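Local coordinates for protein endoglucanase (Clostridium thermocellum, PDB 2C4X) that probably acts as a cellulase, this piece being its C-terminal PKD domain and the CBM44 module that recognises beta-glucan chains and xyloglucan, at residues 24-29 with 62-67; 112-117 with 151-156; 158-163 with 227-232; 175-180 with 241-246. The protein carries 1 engineered substitution. One frame throughout, in Å; residues are numbered along the deposited sequence.

Interaction 1: 24-29 with 62-67; sequences DENVVF and TYKYKN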
loop_
_atom_site.group_PDB
_atom_site.type_symbol
_atom_site.label_atom_id
_atom_site.label_comp_id
_atom_site.label_asym_id
_atom_site.label_seq_id
_atom_site.Cartn_x
_atom_site.Cartn_y
_atom_site.Cartn_z
ATOM N N ASP A 24 16.591 -6.925 2.480
ATOM C CA ASP A 24 17.708 -7.847 2.308
ATOM C C ASP A 24 17.823 -8.454 0.900
ATOM O O ASP A 24 18.552 -9.419 0.688
ATOM C CB ASP A 24 17.703 -8.909 3.416
ATOM C CG ASP A 24 18.111 -8.328 4.782
ATOM O OD1 ASP A 24 19.213 -7.703 4.895
ATOM O OD2 ASP A 24 17.321 -8.493 5.746
ATOM N N GLU A 25 17.108 -7.870 -0.059
ATOM C CA GLU A 25 17.240 -8.244 -1.460
ATOM C C GLU A 25 18.242 -7.293 -2.113
ATOM O O GLU A 25 18.218 -6.085 -1.852
ATOM C CB GLU A 25 15.885 -8.130 -2.162
ATOM C CG GLU A 25 15.935 -8.373 -3.660
ATOM C CD GLU A 25 14.573 -8.364 -4.315
ATOM O OE1 GLU A 25 13.641 -7.722 -3.784
ATOM O OE2 GLU A 25 14.439 -9.006 -5.377
ATOM N N ASN A 26 19.127 -7.833 -2.948
ATOM C CA ASN A 26 20.060 -6.988 -3.684
ATOM C C ASN A 26 19.371 -6.091 -4.698
ATOM O O ASN A 26 18.534 -6.551 -5.488
ATOM C CB ASN A 26 21.124 -7.814 -4.390
ATOM C CG ASN A 26 22.232 -8.222 -3.467
ATOM O OD1 ASN A 26 23.274 -7.565 -3.398
ATOM N ND2 ASN A 26 22.012 -9.276 -2.734
ATOM N N VAL A 27 19.729 -4.808 -4.629
ATOM C CA VAL A 27 19.338 -3.789 -5.590
ATOM C C VAL A 27 20.601 -3.424 -6.366
ATOM O O VAL A 27 21.640 -3.142 -5.774
ATOM C CB VAL A 27 18.796 -2.516 -4.888
ATOM C CG1 VAL A 27 18.390 -1.452 -5.919
ATOM C CG2 VAL A 27 17.604 -2.853 -3.998
ATOM N N VAL A 28 20.532 -3.450 -7.690
ATOM C CA VAL A 28 21.661 -2.995 -8.479
ATOM C C VAL A 28 21.391 -1.571 -8.932
ATOM O O VAL A 28 20.435 -1.323 -9.659
ATOM C CB VAL A 28 21.954 -3.912 -9.691
ATOM C CG1 VAL A 28 23.086 -3.322 -10.543
ATOM C CG2 VAL A 28 22.305 -5.319 -9.225
ATOM N N PHE A 29 22.227 -0.637 -8.486
ATOM C CA PHE A 29 22.148 0.743 -8.948
ATOM C C PHE A 29 23.088 0.900 -10.127
ATOM O O PHE A 29 24.248 0.482 -10.071
ATOM C CB PHE A 29 22.516 1.724 -7.821
ATOM C CG PHE A 29 21.537 1.721 -6.678
ATOM C CD1 PHE A 29 21.710 0.856 -5.595
ATOM C CD2 PHE A 29 20.438 2.577 -6.688
ATOM C CE1 PHE A 29 20.805 0.863 -4.519
ATOM C CE2 PHE A 29 19.516 2.582 -5.637
ATOM C CZ PHE A 29 19.700 1.725 -4.546
ATOM N N THR A 62 25.932 -2.647 -5.927
ATOM C CA THR A 62 24.803 -3.388 -5.387
ATOM C C THR A 62 24.666 -3.109 -3.891
ATOM O O THR A 62 25.665 -2.852 -3.200
ATOM C CB THR A 62 24.863 -4.922 -5.733
ATOM O OG1 THR A 62 23.655 -5.563 -5.309
ATOM C CG2 THR A 62 26.053 -5.610 -5.071
ATOM N N TYR A 63 23.428 -3.144 -3.409
ATOM C CA TYR A 63 23.098 -2.729 -2.053
ATOM C C TYR A 63 21.846 -3.447 -1.526
ATOM O O TYR A 63 20.945 -3.772 -2.296
ATOM C CB TYR A 63 22.907 -1.199 -1.994
ATOM C CG TYR A 63 22.950 -0.674 -0.585
ATOM C CD1 TYR A 63 24.158 -0.608 0.107
ATOM C CD2 TYR A 63 21.781 -0.296 0.081
ATOM C CE1 TYR A 63 24.211 -0.168 1.411
ATOM C CE2 TYR A 63 21.823 0.158 1.393
ATOM C CZ TYR A 63 23.041 0.220 2.052
ATOM O OH TYR A 63 23.114 0.648 3.358
ATOM N N LYS A 64 21.802 -3.674 -0.211
ATOM C CA LYS A 64 20.665 -4.301 0.466
ATOM C C LYS A 64 20.185 -3.414 1.606
ATOM O O LYS A 64 20.997 -2.917 2.388
ATOM C CB LYS A 64 21.074 -5.658 1.061
ATOM C CG LYS A 64 21.566 -6.678 0.065
ATOM C CD LYS A 64 22.016 -7.967 0.749
ATOM C CE LYS A 64 23.496 -7.937 1.058
ATOM N NZ LYS A 64 24.003 -9.259 1.587
ATOM N N TYR A 65 18.869 -3.226 1.708
ATOM C CA TYR A 65 18.285 -2.479 2.823
ATOM C C TYR A 65 17.744 -3.460 3.856
ATOM O O TYR A 65 17.071 -4.438 3.513
ATOM C CB TYR A 65 17.165 -1.555 2.342
ATOM C CG TYR A 65 17.640 -0.399 1.495
ATOM C CD1 TYR A 65 18.039 0.800 2.089
ATOM C CD2 TYR A 65 17.703 -0.508 0.107
ATOM C CE1 TYR A 65 18.475 1.880 1.313
ATOM C CE2 TYR A 65 18.141 0.568 -0.686
ATOM C CZ TYR A 65 18.522 1.757 -0.066
ATOM O OH TYR A 65 18.953 2.827 -0.815
ATOM N N LYS A 66 18.053 -3.212 5.121
ATOM C CA LYS A 66 17.645 -4.156 6.154
ATOM C C LYS A 66 16.228 -3.912 6.639
ATOM O O LYS A 66 15.548 -4.851 7.033
ATOM C CB LYS A 66 18.653 -4.181 7.308
ATOM C CG LYS A 66 18.286 -3.407 8.539
ATOM C CD LYS A 66 19.037 -3.960 9.730
ATOM C CE LYS A 66 19.037 -2.983 10.902
ATOM N NZ LYS A 66 19.707 -1.670 10.579
ATOM N N ASN A 67 15.783 -2.653 6.600
ATOM C CA ASN A 67 14.450 -2.297 7.077
ATOM C C ASN A 67 13.576 -1.761 5.955
ATOM O O ASN A 67 14.092 -1.176 4.985
ATOM C CB ASN A 67 14.532 -1.277 8.219
ATOM C CG ASN A 67 15.150 -1.858 9.473
ATOM O OD1 ASN A 67 16.092 -1.297 10.036
ATOM N ND2 ASN A 67 14.629 -2.987 9.913
HETATM O O HOH W 1 16.838 -4.425 -0.261
HETATM O O HOH W 2 24.068 -10.834 -0.662
#
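Val27 O is gripped by neighbouring groups of Thr62 and Tyr63. Tyr63 N donates to Val27 O at 3.0 Å, and the CA-H of Thr62 adds a contact of 3.2 Å between Thr62 CA and Val27 O. The hydroxyl of Thr62, set anti to its backbone N (chi1 -173°), also reaches this oxygen, and Thr62 OG1 lies 2.8 Å from Asn26 OD1. Val27 N returns a bond of 2.8 Å to Tyr63 O, completing a hydrogen-bonded antiparallel pair. Strands 27-30 and 60-63 are neighbours in the three-stranded sheet of the PKD domain, a beta-sandwich whose second sheet contributes Ile91 and Val73 to the packing around Phe29 and Tyr65. Past Tyr63 the ladder is interrupted: a water joins Glu25 O to Tyr65 N, and Asp24 N then donates directly to Tyr65 O at 2.7 Å. On the outer side the Lys64 chain crosses the Asn26 amide, its CD 3.7 Å from Asn26 ND2, and a second water links Lys64 NZ to ND2, the latter bond being weak. Inside, Phe29 offers its edge to Tyr63, with Phe29 CE1 3.9 Å from Tyr63 CB. Phe29 CZ points at the edge of the Tyr65 ring, whose hydroxyl is bonded to Phe48 O.

Interaction 2: 112-117 with 151-156; sequences GFTTSG and ELKLDG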
loop_
_atom_site.group_PDB
_atom_site.type_symbol
_atom_site.label_atom_id
_atom_site.label_comp_id
_atom_site.label_asym_id
_atom_site.label_seq_id
_atom_site.Cartn_x
_atom_site.Cartn_y
_atom_site.Cartn_z
ATOM N N GLY A 112 -11.341 -7.428 15.728
ATOM C CA GLY A 112 -12.558 -6.699 16.076
ATOM C C GLY A 112 -13.602 -6.640 14.972
ATOM O O GLY A 112 -14.713 -6.156 15.201
ATOM N N PHE A 113 -13.262 -7.151 13.787
ATOM C CA PHE A 113 -14.177 -7.151 12.644
ATOM C C PHE A 113 -15.380 -8.089 12.809
ATOM O O PHE A 113 -15.251 -9.210 13.324
ATOM C CB PHE A 113 -13.429 -7.434 11.342
ATOM C CG PHE A 113 -12.712 -6.228 10.782
ATOM C CD1 PHE A 113 -11.448 -5.865 11.255
ATOM C CD2 PHE A 113 -13.310 -5.447 9.792
ATOM C CE1 PHE A 113 -10.786 -4.745 10.742
ATOM C CE2 PHE A 113 -12.665 -4.323 9.279
ATOM C CZ PHE A 113 -11.391 -3.977 9.755
ATOM N N THR A 114 -16.549 -7.610 12.388
ATOM C CA THR A 114 -17.793 -8.390 12.459
ATOM C C THR A 114 -18.507 -8.320 11.115
ATOM O O THR A 114 -18.092 -7.580 10.230
ATOM C CB THR A 114 -18.750 -7.865 13.567
ATOM O OG1 THR A 114 -19.095 -6.503 13.306
ATOM C CG2 THR A 114 -18.108 -7.947 14.951
ATOM N N THR A 115 -19.587 -9.079 10.958
ATOM C CA THR A 115 -20.361 -9.020 9.722
ATOM C C THR A 115 -21.822 -8.644 9.977
ATOM O O THR A 115 -22.354 -8.850 11.067
ATOM C CB THR A 115 -20.301 -10.349 8.953
ATOM O OG1 THR A 115 -20.761 -11.404 9.797
ATOM C CG2 THR A 115 -18.870 -10.658 8.488
ATOM N N SER A 116 -22.452 -8.067 8.959
ATOM C CA SER A 116 -23.888 -7.872 8.954
ATOM C C SER A 116 -24.369 -7.826 7.511
ATOM O O SER A 116 -23.563 -7.752 6.578
ATOM C CB SER A 116 -24.282 -6.592 9.709
ATOM O OG SER A 116 -23.500 -5.487 9.320
ATOM N N GLY A 117 -25.678 -7.880 7.321
ATOM C CA GLY A 117 -26.211 -7.805 5.977
ATOM C C GLY A 117 -27.702 -7.914 5.954
ATOM O O GLY A 117 -28.319 -8.323 6.932
ATOM N N GLU A 151 -21.927 -6.240 4.881
ATOM C CA GLU A 151 -20.800 -5.463 5.418
ATOM C C GLU A 151 -19.817 -6.335 6.177
ATOM O O GLU A 151 -20.212 -7.280 6.852
ATOM C CB GLU A 151 -21.269 -4.346 6.370
ATOM C CG GLU A 151 -22.155 -3.302 5.753
ATOM C CD GLU A 151 -23.621 -3.734 5.701
ATOM O OE1 GLU A 151 -24.093 -4.431 6.624
ATOM O OE2 GLU A 151 -24.300 -3.375 4.729
ATOM N N LEU A 152 -18.537 -5.995 6.054
ATOM C CA LEU A 152 -17.496 -6.473 6.945
ATOM C C LEU A 152 -16.985 -5.213 7.636
ATOM O O LEU A 152 -16.415 -4.340 6.979
ATOM C CB LEU A 152 -16.374 -7.163 6.149
ATOM C CG LEU A 152 -15.168 -7.653 6.954
ATOM C CD1 LEU A 152 -15.598 -8.645 8.024
ATOM C CD2 LEU A 152 -14.093 -8.243 6.043
ATOM N N LYS A 153 -17.176 -5.119 8.950
ATOM C CA LYS A 153 -17.088 -3.824 9.626
ATOM C C LYS A 153 -16.394 -3.865 10.993
ATOM O O LYS A 153 -16.374 -4.894 11.672
ATOM C CB LYS A 153 -18.494 -3.211 9.763
ATOM C CG LYS A 153 -19.377 -3.903 10.820
ATOM C CD LYS A 153 -20.785 -3.375 10.809
ATOM C CE LYS A 153 -21.631 -4.057 11.878
ATOM N NZ LYS A 153 -23.041 -3.542 11.815
ATOM N N LEU A 154 -15.824 -2.726 11.361
ATOM C CA LEU A 154 -15.228 -2.514 12.659
ATOM C C LEU A 154 -15.929 -1.313 13.301
ATOM O O LEU A 154 -15.864 -0.200 12.766
ATOM C CB LEU A 154 -13.738 -2.189 12.492
ATOM C CG LEU A 154 -12.642 -2.498 13.525
ATOM C CD1 LEU A 154 -11.697 -1.304 13.609
ATOM C CD2 LEU A 154 -13.105 -2.919 14.924
ATOM N N ASP A 155 -16.615 -1.538 14.419
ATOM C CA ASP A 155 -17.049 -0.439 15.275
ATOM C C ASP A 155 -15.979 -0.329 16.353
ATOM O O ASP A 155 -15.751 -1.248 17.114
ATOM C CB ASP A 155 -18.422 -0.698 15.904
ATOM C CG ASP A 155 -19.550 -0.689 14.892
ATOM O OD1 ASP A 155 -19.918 0.405 14.378
ATOM O OD2 ASP A 155 -20.088 -1.792 14.629
ATOM N N GLY A 156 -15.365 0.825 16.476
ATOM C CA GLY A 156 -15.976 2.029 16.042
ATOM C C GLY A 156 -16.007 2.867 17.289
ATOM O O GLY A 156 -17.085 3.144 17.840
HETATM O O HOH W 3 -16.555 -4.323 15.290
HETATM O O HOH W 4 -18.892 -4.395 15.403
#
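Strand 114-117 forms one border of a five-stranded antiparallel sheet in the carbohydrate-binding module, and here it pairs with strand 148-155. Two hydrogen-bonded pairs, Thr114 with Lys153 and Ser116 with Glu151, flank the non-hydrogen-bonded pair of Thr115 and Leu152. The bond from Thr114 N to Lys153 O (2.8 Å) and the one from Glu151 N to Ser116 O are both nearly straight at hydrogen, 166° and 177°. On the face carrying Thr114, Ser116, Glu151 and Lys153 the contact is polar. Ser116 OG accepts from Lys153 NZ at 3.2 Å and donates to Glu151 OE1 at 3.0 Å, using the anti lone pair of that carboxylate oxygen, so the hydroxyl relays between a cation and an anion. The lysine, extended beyond CG, passes across Thr114, its CG 3.6 Å from Thr114 OG1, while the glutamate is bent at chi2 (83°), which turns CD back toward the serine. Water-mediated links join Gly112 O to Asp155 N and Thr114 OG1 to Asp155 OD2. The other face is mainly apolar, Thr115 bonding its hydroxyl to Gly122 O. Leu154 CB sits over the centre of the Phe113 ring in a CH-pi contact, 4.0 Å from its centroid, and Leu152 CG approaches Phe113 CD2 at the same distance. Phe103 meets Phe113 edge-to-face, and Leu138 and Trp140 from the facing sheet pack against this layer. A largely apolar face turned to the second sheet and a polar one turned away from it are the usual pattern of strands in a beta-sandwich.

Interaction 3: 158-163 with 227-232; sequences TIVVPG and WPQQMG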
loop_
_atom_site.group_PDB
_atom_site.type_symbol
_atom_site.label_atom_id
_atom_site.label_comp_id
_atom_site.label_asym_id
_atom_site.label_seq_id
_atom_site.Cartn_x
_atom_site.Cartn_y
_atom_site.Cartn_z
ATOM N N THR A 158 -12.555 5.697 18.019
ATOM C CA THR A 158 -11.824 6.532 17.059
ATOM C C THR A 158 -10.742 5.713 16.342
ATOM O O THR A 158 -9.717 5.370 16.927
ATOM C CB THR A 158 -11.267 7.855 17.680
ATOM O OG1 THR A 158 -9.839 7.877 17.615
ATOM C CG2 THR A 158 -11.742 8.051 19.124
ATOM N N ILE A 159 -10.994 5.381 15.079
ATOM C CA ILE A 159 -10.095 4.514 14.323
ATOM C C ILE A 159 -8.966 5.328 13.678
ATOM O O ILE A 159 -7.793 4.999 13.836
ATOM C CB ILE A 159 -10.865 3.651 13.285
ATOM C CG1 ILE A 159 -12.010 2.892 13.976
ATOM C CG2 ILE A 159 -9.912 2.692 12.555
ATOM C CD1 ILE A 159 -12.991 2.206 13.036
ATOM N N VAL A 160 -9.325 6.391 12.963
ATOM C CA VAL A 160 -8.344 7.272 12.315
ATOM C C VAL A 160 -8.626 8.743 12.616
ATOM O O VAL A 160 -9.771 9.122 12.864
ATOM C CB VAL A 160 -8.274 7.047 10.774
ATOM C CG1 VAL A 160 -7.809 5.640 10.464
ATOM C CG2 VAL A 160 -9.617 7.300 10.109
ATOM N N VAL A 161 -7.581 9.567 12.618
ATOM C CA VAL A 161 -7.779 11.007 12.729
ATOM C C VAL A 161 -8.260 11.550 11.377
ATOM O O VAL A 161 -7.885 11.013 10.332
ATOM C CB VAL A 161 -6.510 11.772 13.245
ATOM C CG1 VAL A 161 -6.060 11.225 14.604
ATOM C CG2 VAL A 161 -5.373 11.733 12.231
ATOM N N PRO A 162 -9.117 12.589 11.395
ATOM C CA PRO A 162 -9.542 13.240 10.152
ATOM C C PRO A 162 -8.362 13.648 9.262
ATOM O O PRO A 162 -7.349 14.154 9.756
ATOM C CB PRO A 162 -10.292 14.474 10.652
ATOM C CG PRO A 162 -10.822 14.064 11.980
ATOM C CD PRO A 162 -9.756 13.200 12.577
ATOM N N GLY A 163 -8.497 13.414 7.959
ATOM C CA GLY A 163 -7.437 13.713 6.996
ATOM C C GLY A 163 -6.641 12.490 6.561
ATOM O O GLY A 163 -5.858 12.567 5.615
ATOM N N TRP A 227 -15.995 11.951 17.174
ATOM C CA TRP A 227 -17.109 11.088 16.771
ATOM C C TRP A 227 -16.631 9.659 16.620
ATOM O O TRP A 227 -15.608 9.426 15.963
ATOM C CB TRP A 227 -17.705 11.560 15.440
ATOM C CG TRP A 227 -18.587 12.779 15.535
ATOM C CD1 TRP A 227 -18.637 13.689 16.557
ATOM C CD2 TRP A 227 -19.524 13.227 14.551
ATOM N NE1 TRP A 227 -19.561 14.668 16.271
ATOM C CE2 TRP A 227 -20.117 14.410 15.045
ATOM C CE3 TRP A 227 -19.933 12.734 13.299
ATOM C CZ2 TRP A 227 -21.097 15.116 14.328
ATOM C CZ3 TRP A 227 -20.909 13.427 12.594
ATOM C CH2 TRP A 227 -21.482 14.604 13.111
ATOM N N PRO A 228 -17.359 8.696 17.226
ATOM C CA PRO A 228 -17.042 7.295 16.967
ATOM C C PRO A 228 -17.169 6.993 15.470
ATOM O O PRO A 228 -17.908 7.691 14.756
ATOM C CB PRO A 228 -18.078 6.527 17.796
ATOM C CG PRO A 228 -19.156 7.505 18.100
ATOM C CD PRO A 228 -18.485 8.841 18.168
ATOM N N GLN A 229 -16.424 5.993 14.999
ATOM C CA GLN A 229 -16.346 5.683 13.572
ATOM C C GLN A 229 -16.589 4.209 13.305
ATOM O O GLN A 229 -16.098 3.344 14.047
ATOM C CB GLN A 229 -14.962 6.050 13.029
ATOM C CG GLN A 229 -14.546 7.486 13.257
ATOM C CD GLN A 229 -13.058 7.718 13.021
ATOM O OE1 GLN A 229 -12.269 6.771 12.949
ATOM N NE2 GLN A 229 -12.668 8.979 12.920
ATOM N N GLN A 230 -17.351 3.917 12.256
ATOM C CA GLN A 230 -17.408 2.562 11.723
ATOM C C GLN A 230 -16.619 2.524 10.423
ATOM O O GLN A 230 -16.886 3.308 9.512
ATOM C CB GLN A 230 -18.851 2.120 11.489
ATOM C CG GLN A 230 -18.978 0.679 11.012
ATOM C CD GLN A 230 -20.416 0.278 10.791
ATOM O OE1 GLN A 230 -20.797 -0.104 9.683
ATOM N NE2 GLN A 230 -21.231 0.368 11.845
HETATM N N MSE A 231 -15.633 1.631 10.349
HETATM C CA MSE A 231 -14.885 1.403 9.117
HETATM C C MSE A 231 -15.216 0.009 8.584
HETATM O O MSE A 231 -15.375 -0.935 9.354
HETATM C CB MSE A 231 -13.386 1.535 9.388
HETATM C CG MSE A 231 -12.467 1.375 8.179
HETATM SE SE MSE A 231 -10.542 1.458 8.704
HETATM C CE MSE A 231 -10.361 -0.304 9.436
ATOM N N GLY A 232 -15.329 -0.135 7.274
ATOM C CA GLY A 232 -15.533 -1.470 6.733
ATOM C C GLY A 232 -15.525 -1.562 5.227
ATOM O O GLY A 232 -15.082 -0.653 4.533
#
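Gln229 carries its CG anti to the carbonyl carbon (chi1 -56°) and extends onward with CD anti (chi2 166°), which lifts the amide from strand 229-238 to the backbone of Ile159 and Val160. In this beta-sandwich module the loop 158-163 leads from strand 148-155 to strand 165-172, that is, from one sheet to the other, and the glutamine holds it by side chain to main chain. Gln229 OE1 accepts two N-H groups of consecutive residues. Val160 N comes to Gln229 OE1 at 3.0 Å in the carbonyl plane, on a lone pair, and with a nearly straight hydrogen (169°). Ile159 N is closer to Gln229 OE1, at 2.8 Å, but stands above that plane and makes a more bent bond. Gln229 NE2 in turn donates to Val160 O at 2.9 Å, the acceptor lying close to the amide plane. Both ends of the primary amide are therefore fixed, which settles the rotation of this buried group and satisfies three backbone polar atoms of a loop without regular structure. Leu219 and Ile185 pack around Gln229, while Val160 rests against Met166 and Trp252. Beside the amide the Ile159 side chain slants across those of Gln229 and Met231. Ile159 CD1 comes within 3.5 Å of Gln229 O and 3.7 Å of CB of Met231, a selenomethionine, whose SE lies 4.1 Å from Ile159 CG2.

Interaction 4: 175-180 with 241-246; sequences GAPIAA and GEFTIY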
loop_
_atom_site.group_PDB
_atom_site.type_symbol
_atom_site.label_atom_id
_atom_site.label_comp_id
_atom_site.label_asym_id
_atom_site.label_seq_id
_atom_site.Cartn_x
_atom_site.Cartn_y
_atom_site.Cartn_z
ATOM N N GLY A 175 -17.417 -13.957 -11.392
ATOM C CA GLY A 175 -18.699 -14.662 -11.437
ATOM C C GLY A 175 -19.516 -14.553 -10.161
ATOM O O GLY A 175 -20.295 -15.454 -9.843
ATOM N N ALA A 176 -19.335 -13.453 -9.428
ATOM C CA ALA A 176 -20.067 -13.206 -8.187
ATOM C C ALA A 176 -21.321 -12.374 -8.463
ATOM O O ALA A 176 -21.315 -11.535 -9.370
ATOM C CB ALA A 176 -19.166 -12.502 -7.164
ATOM N N PRO A 177 -22.404 -12.606 -7.688
ATOM C CA PRO A 177 -23.649 -11.849 -7.854
ATOM C C PRO A 177 -23.583 -10.455 -7.221
ATOM O O PRO A 177 -24.447 -10.099 -6.410
ATOM C CB PRO A 177 -24.672 -12.714 -7.119
ATOM C CG PRO A 177 -23.890 -13.359 -6.037
ATOM C CD PRO A 177 -22.528 -13.627 -6.627
ATOM N N ILE A 178 -22.572 -9.672 -7.586
ATOM C CA ILE A 178 -22.404 -8.354 -6.976
ATOM C C ILE A 178 -22.411 -7.228 -8.010
ATOM O O ILE A 178 -21.971 -7.415 -9.154
ATOM C CB ILE A 178 -21.153 -8.282 -6.025
ATOM C CG1 ILE A 178 -19.884 -7.882 -6.768
ATOM C CG2 ILE A 178 -20.918 -9.613 -5.311
ATOM C CD1 ILE A 178 -18.864 -7.207 -5.858
ATOM N N ALA A 179 -22.938 -6.073 -7.603
ATOM C CA ALA A 179 -23.000 -4.888 -8.454
ATOM C C ALA A 179 -21.800 -3.984 -8.197
ATOM O O ALA A 179 -21.211 -3.422 -9.124
ATOM C CB ALA A 179 -24.291 -4.130 -8.196
ATOM N N ALA A 180 -21.445 -3.854 -6.924
ATOM C CA ALA A 180 -20.417 -2.923 -6.494
ATOM C C ALA A 180 -19.815 -3.362 -5.173
ATOM O O ALA A 180 -20.394 -4.168 -4.440
ATOM C CB ALA A 180 -21.000 -1.511 -6.356
ATOM N N GLY A 241 -26.612 -16.255 -4.584
ATOM C CA GLY A 241 -25.296 -16.853 -4.785
ATOM C C GLY A 241 -24.373 -16.730 -3.591
ATOM O O GLY A 241 -24.582 -15.889 -2.712
ATOM N N GLU A 242 -23.349 -17.576 -3.567
ATOM C CA GLU A 242 -22.330 -17.549 -2.528
ATOM C C GLU A 242 -20.976 -17.197 -3.141
ATOM O O GLU A 242 -20.604 -17.725 -4.195
ATOM C CB GLU A 242 -22.264 -18.897 -1.808
ATOM C CG GLU A 242 -21.396 -18.904 -0.545
ATOM C CD GLU A 242 -21.365 -20.273 0.140
ATOM O OE1 GLU A 242 -21.713 -21.286 -0.508
ATOM O OE2 GLU A 242 -20.991 -20.337 1.334
ATOM N N PHE A 243 -20.257 -16.288 -2.484
ATOM C CA PHE A 243 -18.951 -15.826 -2.951
ATOM C C PHE A 243 -18.021 -15.486 -1.783
ATOM O O PHE A 243 -18.479 -15.177 -0.674
ATOM C CB PHE A 243 -19.096 -14.631 -3.912
ATOM C CG PHE A 243 -19.817 -13.440 -3.320
ATOM C CD1 PHE A 243 -21.210 -13.358 -3.356
ATOM C CD2 PHE A 243 -19.105 -12.396 -2.742
ATOM C CE1 PHE A 243 -21.879 -12.261 -2.815
ATOM C CE2 PHE A 243 -19.763 -11.300 -2.196
ATOM C CZ PHE A 243 -21.158 -11.230 -2.239
ATOM N N THR A 244 -16.715 -15.536 -2.038
ATOM C CA THR A 244 -15.731 -15.301 -0.989
ATOM C C THR A 244 -14.760 -14.189 -1.349
ATOM O O THR A 244 -14.076 -14.235 -2.377
ATOM C CB THR A 244 -14.982 -16.607 -0.590
ATOM O OG1 THR A 244 -15.925 -17.523 -0.025
ATOM C CG2 THR A 244 -13.905 -16.320 0.450
ATOM N N ILE A 245 -14.725 -13.183 -0.481
ATOM C CA ILE A 245 -13.820 -12.050 -0.618
ATOM C C ILE A 245 -12.724 -12.181 0.431
ATOM O O ILE A 245 -12.978 -12.628 1.546
ATOM C CB ILE A 245 -14.601 -10.718 -0.481
ATOM C CG1 ILE A 245 -15.394 -10.450 -1.767
ATOM C CG2 ILE A 245 -13.672 -9.546 -0.155
ATOM C CD1 ILE A 245 -16.601 -9.579 -1.571
ATOM N N TYR A 246 -11.497 -11.824 0.053
ATOM C CA TYR A 246 -10.386 -11.799 0.993
ATOM C C TYR A 246 -9.959 -10.361 1.249
ATOM O O TYR A 246 -9.960 -9.528 0.338
ATOM C CB TYR A 246 -9.214 -12.638 0.478
ATOM C CG TYR A 246 -9.548 -14.103 0.304
ATOM C CD1 TYR A 246 -10.167 -14.561 -0.857
ATOM C CD2 TYR A 246 -9.257 -15.027 1.304
ATOM C CE1 TYR A 246 -10.486 -15.908 -1.020
ATOM C CE2 TYR A 246 -9.568 -16.374 1.148
ATOM C CZ TYR A 246 -10.180 -16.808 -0.019
ATOM O OH TYR A 246 -10.487 -18.140 -0.191
HETATM O O HOH W 5 -20.647 -16.485 -6.910
#
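Ile178 CG2 sits over one face of the Phe243 ring in a CH-pi contact, 3.7 Å from its centroid and shifted toward the rim, so that the closest carbon is Phe243 CZ at 3.5 Å. The two side chains cross at about a right angle. Pro177 comes obliquely at another part of the ring, with its CD 3.5 Å from Phe243 CD1 and its CG slightly farther from the same atom. Nearer the backbone, the methyl of Ala176 meets Phe243 CB at 3.9 Å, so three successive residues follow the phenylalanine from its root to its tip. A chi1 of 58° places Phe243 CG next to that methyl, 4.0 Å from Ala176 CB, and the ring edge meets Ile245 CD1. Pro177 CG also lies 4.0 Å from Gly241 CA, at the start of the same strand, where the absence of a side chain lets the proline ring come this near. The three residues are brought round by an inverse gamma turn centred on Pro177, closed by a weak bond from Ile178 N to Ala176 O. Farther out, a water donates to both Gly175 O and Glu242 O, bridging the two backbones where they do not pair directly. Tyr204 OH is bonded to Ala176 N, Val142 flanks Phe243, and Val235 packs on Ile178 and Ile245. Ile178, at the start of strand 178-187, and the turn before it pack on Phe243 of strand 241-251 in the other sheet, the kind of contact between facing sheets that fills a beta-sandwich core.

How the interactions relate
From the N terminus, interaction 1 comes first and closes a 32-residue excursion within the PKD domain. It stands apart from the others, whose nearest atoms are about 23 to 25 Å away. The remaining three lie in the carbohydrate-binding module. Interaction 2 closes before interactions 3 and 4 open, joining the border strand 114-117 to strand 148-155. Interaction 3 then ties the loop after that strand to strand 229-238, and it touches interaction 2 directly because these strands are neighbours: Leu154 N lies 2.7 Å from Met231 O. Interactions 3 and 4 cross along the chain, their segments alternating, and interaction 4 links strand 241-251 of the other sheet to the approach to strand 178-187.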